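Local coordinates for iron uptake protein A2 (Synechocystis sp., PDB 2VOZ) that probably serves as a periplasmic ferric-iron-binding subunit of an ABC transporter that imports iron into the cyanobacterial cell, at residues N37-R42 and N77-I82; S33-L38 and A272-A277. All coordinates share one frame; numbering follows the deposited sequence.

Contact 1. Residues N37-R42 and N77-I82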
# COMPACT_ATOMS: atom_id res chain seq x y z
N ASN B 37 18.65 14.59 -1.22
CA ASN B 37 17.72 14.38 -0.12
C ASN B 37 16.52 15.28 -0.40
O ASN B 37 16.62 16.51 -0.29
CB ASN B 37 18.37 14.75 1.21
CG ASN B 37 19.64 13.94 1.45
OD1 ASN B 37 19.64 12.72 1.26
ND2 ASN B 37 20.73 14.62 1.79
N LEU B 38 15.42 14.64 -0.78
CA LEU B 38 14.21 15.34 -1.12
C LEU B 38 13.24 15.30 0.04
O LEU B 38 12.82 14.23 0.45
CB LEU B 38 13.57 14.67 -2.35
CG LEU B 38 12.21 15.23 -2.79
CD1 LEU B 38 12.33 16.71 -3.15
CD2 LEU B 38 11.70 14.42 -4.00
N TYR B 39 12.90 16.47 0.57
CA TYR B 39 11.87 16.58 1.60
C TYR B 39 10.63 16.99 0.83
O TYR B 39 10.63 18.04 0.19
CB TYR B 39 12.22 17.71 2.58
CG TYR B 39 13.34 17.42 3.57
CD1 TYR B 39 14.45 16.68 3.21
CD2 TYR B 39 13.31 17.96 4.86
CE1 TYR B 39 15.52 16.44 4.13
CE2 TYR B 39 14.36 17.75 5.78
CZ TYR B 39 15.45 16.98 5.39
OH TYR B 39 16.50 16.79 6.25
N SER B 40 9.59 16.18 0.86
CA SER B 40 8.38 16.48 0.09
C SER B 40 7.10 16.23 0.86
O SER B 40 6.95 15.20 1.52
CB SER B 40 8.36 15.68 -1.22
OG SER B 40 7.21 16.07 -1.96
N SER B 41 6.15 17.16 0.75
CA SER B 41 4.83 16.91 1.33
C SER B 41 3.88 16.32 0.30
O SER B 41 2.68 16.12 0.59
CB SER B 41 4.23 18.21 1.90
OG SER B 41 4.03 19.16 0.88
N ARG B 42 4.42 16.07 -0.88
CA ARG B 42 3.66 15.44 -1.96
C ARG B 42 4.22 14.07 -2.30
O ARG B 42 5.42 13.92 -2.60
CB ARG B 42 3.73 16.32 -3.23
CG ARG B 42 3.20 15.59 -4.47
CD ARG B 42 4.17 15.65 -5.62
NE ARG B 42 3.91 14.60 -6.60
CZ ARG B 42 3.10 14.74 -7.65
NH1 ARG B 42 2.45 15.90 -7.85
NH2 ARG B 42 2.94 13.73 -8.51
N ASN B 77 23.23 23.10 9.24
CA ASN B 77 23.80 21.95 8.53
C ASN B 77 22.76 20.88 8.14
O ASN B 77 23.05 19.66 8.13
CB ASN B 77 24.94 21.35 9.36
CG ASN B 77 24.46 20.75 10.65
OD1 ASN B 77 23.36 21.05 11.11
ND2 ASN B 77 25.26 19.84 11.22
N SER B 78 21.53 21.33 7.86
CA SER B 78 20.50 20.42 7.41
C SER B 78 20.99 19.71 6.14
O SER B 78 21.55 20.37 5.27
CB SER B 78 19.22 21.18 7.05
OG SER B 78 18.31 20.24 6.51
N PRO B 79 20.77 18.38 6.02
CA PRO B 79 21.18 17.70 4.80
C PRO B 79 20.13 17.80 3.69
O PRO B 79 20.30 17.18 2.65
CB PRO B 79 21.31 16.24 5.24
CG PRO B 79 20.32 16.07 6.30
CD PRO B 79 20.19 17.43 7.00
N GLY B 80 19.04 18.56 3.91
CA GLY B 80 18.01 18.64 2.87
C GLY B 80 18.59 19.30 1.65
O GLY B 80 19.32 20.30 1.77
N ASP B 81 18.29 18.75 0.47
CA ASP B 81 18.67 19.37 -0.79
C ASP B 81 17.53 20.20 -1.37
O ASP B 81 17.73 21.32 -1.83
CB ASP B 81 19.10 18.30 -1.79
CG ASP B 81 20.48 17.72 -1.43
OD1 ASP B 81 21.39 18.56 -1.30
OD2 ASP B 81 20.63 16.48 -1.27
N ILE B 82 16.34 19.60 -1.38
CA ILE B 82 15.18 20.22 -2.00
C ILE B 82 14.00 20.10 -1.04
O ILE B 82 13.80 19.04 -0.42
CB ILE B 82 14.74 19.45 -3.29
CG1 ILE B 82 15.82 19.39 -4.38
CG2 ILE B 82 13.40 20.02 -3.85
CD1 ILE B 82 15.96 20.62 -5.15
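Asn37 is gripped through three of its groups by the loop Pro79-Asp81 and the first residue of strand 82-86. Asn37 O takes two donors, Asp81 N at 2.9 Å and Ile82 N in a longer bond. Asn37 N gives a hydrogen bond to Asp81 OD2 (2.7 Å, 158°), using the anti lone pair of that oxygen. Chi1 (-58°) sets CG of Asn37 beside its backbone N. Asn37 ND2 bonds Pro79 O at 2.7 Å; this oxygen lies close to the amide plane, while ND2 is tilted 32° from the carbonyl plane. Replacing Asn37 by an alanine would probably leave Pro79 O without this donor and the loop less firmly held. Beyond Asn37 the strands run parallel: Tyr39 N bonds Ile82 O at 2.9 Å. On the Leu38 and Ile82 face, Leu38 CD1 meets Ile82 CG2 at 3.5 Å. The Tyr39 ring lies obliquely by Gly80, CE1 being 3.6 Å from Gly80 CA, and its OH hydrogen-bonds to Glu74, which also bonds Ser78 OG. Ser78 OG accepts from Gly80 N in an ST turn. Hydrogen bonds thus dominate, and those from Asn37 N and Asn274 ND2 to Asp81 OD2 would be expected to stabilise a charged carboxylate.

Contact 2. Residues S33-L38 and A272-A277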
# COMPACT_ATOMS: atom_id res chain seq x y z
N SER B 33 24.95 6.73 -8.70
CA SER B 33 23.91 7.63 -9.15
C SER B 33 24.10 9.02 -8.57
O SER B 33 24.78 9.16 -7.55
CB SER B 33 22.55 7.12 -8.68
OG SER B 33 22.36 5.77 -9.04
N ARG B 34 23.49 10.01 -9.23
CA ARG B 34 23.23 11.32 -8.64
C ARG B 34 22.39 11.06 -7.42
O ARG B 34 21.55 10.16 -7.41
CB ARG B 34 22.44 12.21 -9.58
CG ARG B 34 23.08 12.35 -10.94
CD ARG B 34 22.75 13.66 -11.61
NE ARG B 34 23.60 14.72 -11.07
CZ ARG B 34 23.98 15.82 -11.73
NH1 ARG B 34 23.61 16.02 -13.00
NH2 ARG B 34 24.74 16.71 -11.11
N THR B 35 22.60 11.86 -6.40
CA THR B 35 21.86 11.66 -5.18
C THR B 35 21.42 13.00 -4.62
O THR B 35 22.14 14.01 -4.70
CB THR B 35 22.66 10.84 -4.14
OG1 THR B 35 21.84 10.59 -2.99
CG2 THR B 35 23.94 11.55 -3.72
N ILE B 36 20.20 13.00 -4.09
CA ILE B 36 19.70 14.16 -3.34
C ILE B 36 18.83 13.70 -2.19
O ILE B 36 18.29 12.58 -2.19
CB ILE B 36 18.85 15.10 -4.21
CG1 ILE B 36 17.65 14.34 -4.80
CG2 ILE B 36 19.69 15.80 -5.29
CD1 ILE B 36 16.51 15.28 -5.20
N ASN B 37 18.65 14.59 -1.22
CA ASN B 37 17.72 14.38 -0.12
C ASN B 37 16.52 15.28 -0.40
O ASN B 37 16.62 16.51 -0.29
CB ASN B 37 18.37 14.75 1.21
CG ASN B 37 19.64 13.94 1.45
OD1 ASN B 37 19.64 12.72 1.26
ND2 ASN B 37 20.73 14.62 1.79
N LEU B 38 15.42 14.64 -0.78
CA LEU B 38 14.21 15.34 -1.12
C LEU B 38 13.24 15.30 0.04
O LEU B 38 12.82 14.23 0.45
CB LEU B 38 13.57 14.67 -2.35
CG LEU B 38 12.21 15.23 -2.79
CD1 LEU B 38 12.33 16.71 -3.15
CD2 LEU B 38 11.70 14.42 -4.00
N ALA B 272 22.16 23.11 0.99
CA ALA B 272 22.08 21.81 0.34
C ALA B 272 23.46 21.17 0.16
O ALA B 272 24.37 21.77 -0.42
CB ALA B 272 21.40 21.92 -1.02
N PRO B 273 23.63 19.95 0.68
CA PRO B 273 24.92 19.27 0.48
C PRO B 273 25.20 18.89 -0.97
O PRO B 273 26.37 18.86 -1.39
CB PRO B 273 24.79 18.00 1.34
CG PRO B 273 23.37 17.79 1.52
CD PRO B 273 22.74 19.18 1.55
N ASN B 274 24.14 18.61 -1.73
CA ASN B 274 24.27 18.13 -3.11
C ASN B 274 23.68 19.19 -4.07
O ASN B 274 22.72 18.92 -4.78
CB ASN B 274 23.50 16.80 -3.30
CG ASN B 274 23.93 15.70 -2.35
OD1 ASN B 274 24.96 15.05 -2.55
ND2 ASN B 274 23.09 15.44 -1.32
N ARG B 275 24.25 20.38 -4.06
CA ARG B 275 23.65 21.53 -4.72
C ARG B 275 23.48 21.33 -6.22
O ARG B 275 22.41 21.62 -6.77
CB ARG B 275 24.42 22.81 -4.45
CG ARG B 275 23.74 24.05 -4.99
CD ARG B 275 24.64 25.25 -4.73
NE ARG B 275 23.93 26.48 -5.04
CZ ARG B 275 23.97 27.08 -6.22
NH1 ARG B 275 23.28 28.20 -6.42
NH2 ARG B 275 24.68 26.56 -7.21
N ASP B 276 24.56 20.90 -6.88
CA ASP B 276 24.47 20.67 -8.32
C ASP B 276 23.44 19.61 -8.69
O ASP B 276 22.69 19.78 -9.67
CB ASP B 276 25.85 20.33 -8.86
CG ASP B 276 26.78 21.52 -8.83
OD1 ASP B 276 26.35 22.66 -9.15
OD2 ASP B 276 27.95 21.31 -8.46
N ALA B 277 23.40 18.52 -7.92
CA ALA B 277 22.41 17.47 -8.16
C ALA B 277 21.00 18.00 -7.92
O ALA B 277 20.05 17.63 -8.62
CB ALA B 277 22.69 16.24 -7.31
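Strand 35-40 and the start of helix 275-285 meet here in a surface packing contact, made without direct hydrogen bonds between the two segments, near the N-terminal end of the modelled chain. Ala277, in the first turn of the helix, points its methyl toward the strand. Its CB lies 3.6 Å from Ile36 CG2 and 3.5 Å from Thr35 O, so the small side chain touches both an apolar branch and a backbone carbonyl. Ile36 holds CG1 between its backbone N and carbonyl carbon (chi1 58°), which puts CG2 anti to the carbonyl carbon, where it meets the alanine. Farther along the helix, Phe281 also packs on Ile36, while Val57 of the neighbouring strand 56-61 touches it as well.

Asn274 occupies the N-cap position, but its side chain makes no capping bond and reaches to the strand instead. Asn274 CG is 3.4 Å from Thr35 O. Asn274 ND2 is hydrogen-bonded to Asp81 OD2 and lies 4.0 Å from Asn37 ND2, the two amide planes being 71° apart. Asn37 ND2 gives its own hydrogen bond to Pro79 O, so its approach to Asn274 is only packing; Pro273 CG lies beside Asn37 ND2 at a similar distance.

At the outer end, the Arg34 chain is bent at chi3 (80°); its NH2 lies 3.8 Å from Ala277 CA. This is contact with the helix backbone rather than a salt bridge, since Arg34 NH2 remains 6.2 Å from Asp276 OD2. Arg34 also touches Ala280, extending the packing along the helix.

The arrangement is the start of a helix packed on a strand that pairs in parallel with both its neighbours, as in the alpha/beta domains of periplasmic binding proteins, where helices cover the central sheet.

Contacts 1 and 2 share strand 35-40 and, in particular, Asn37, but join it to different elements. Contact 1 is mostly buried and polar, a parallel strand pairing extended by a loop whose backbone and carboxylate bind the strand. Contact 2 lies at the surface, where methyl groups, an arginine and an asparagine side chain pack a helix start against the strand's beginning. Asp81 connects them: Asp81 OD2 probably hydrogen-bonds to Asn274 ND2 at 2.7 Å, while Pro273 packs against OD1. Strand 35-40 leads toward the iron-binding residues His43 and Tyr44; contact 1 is the nearer, with the Leu38 side chain about 7 Å from that of His43.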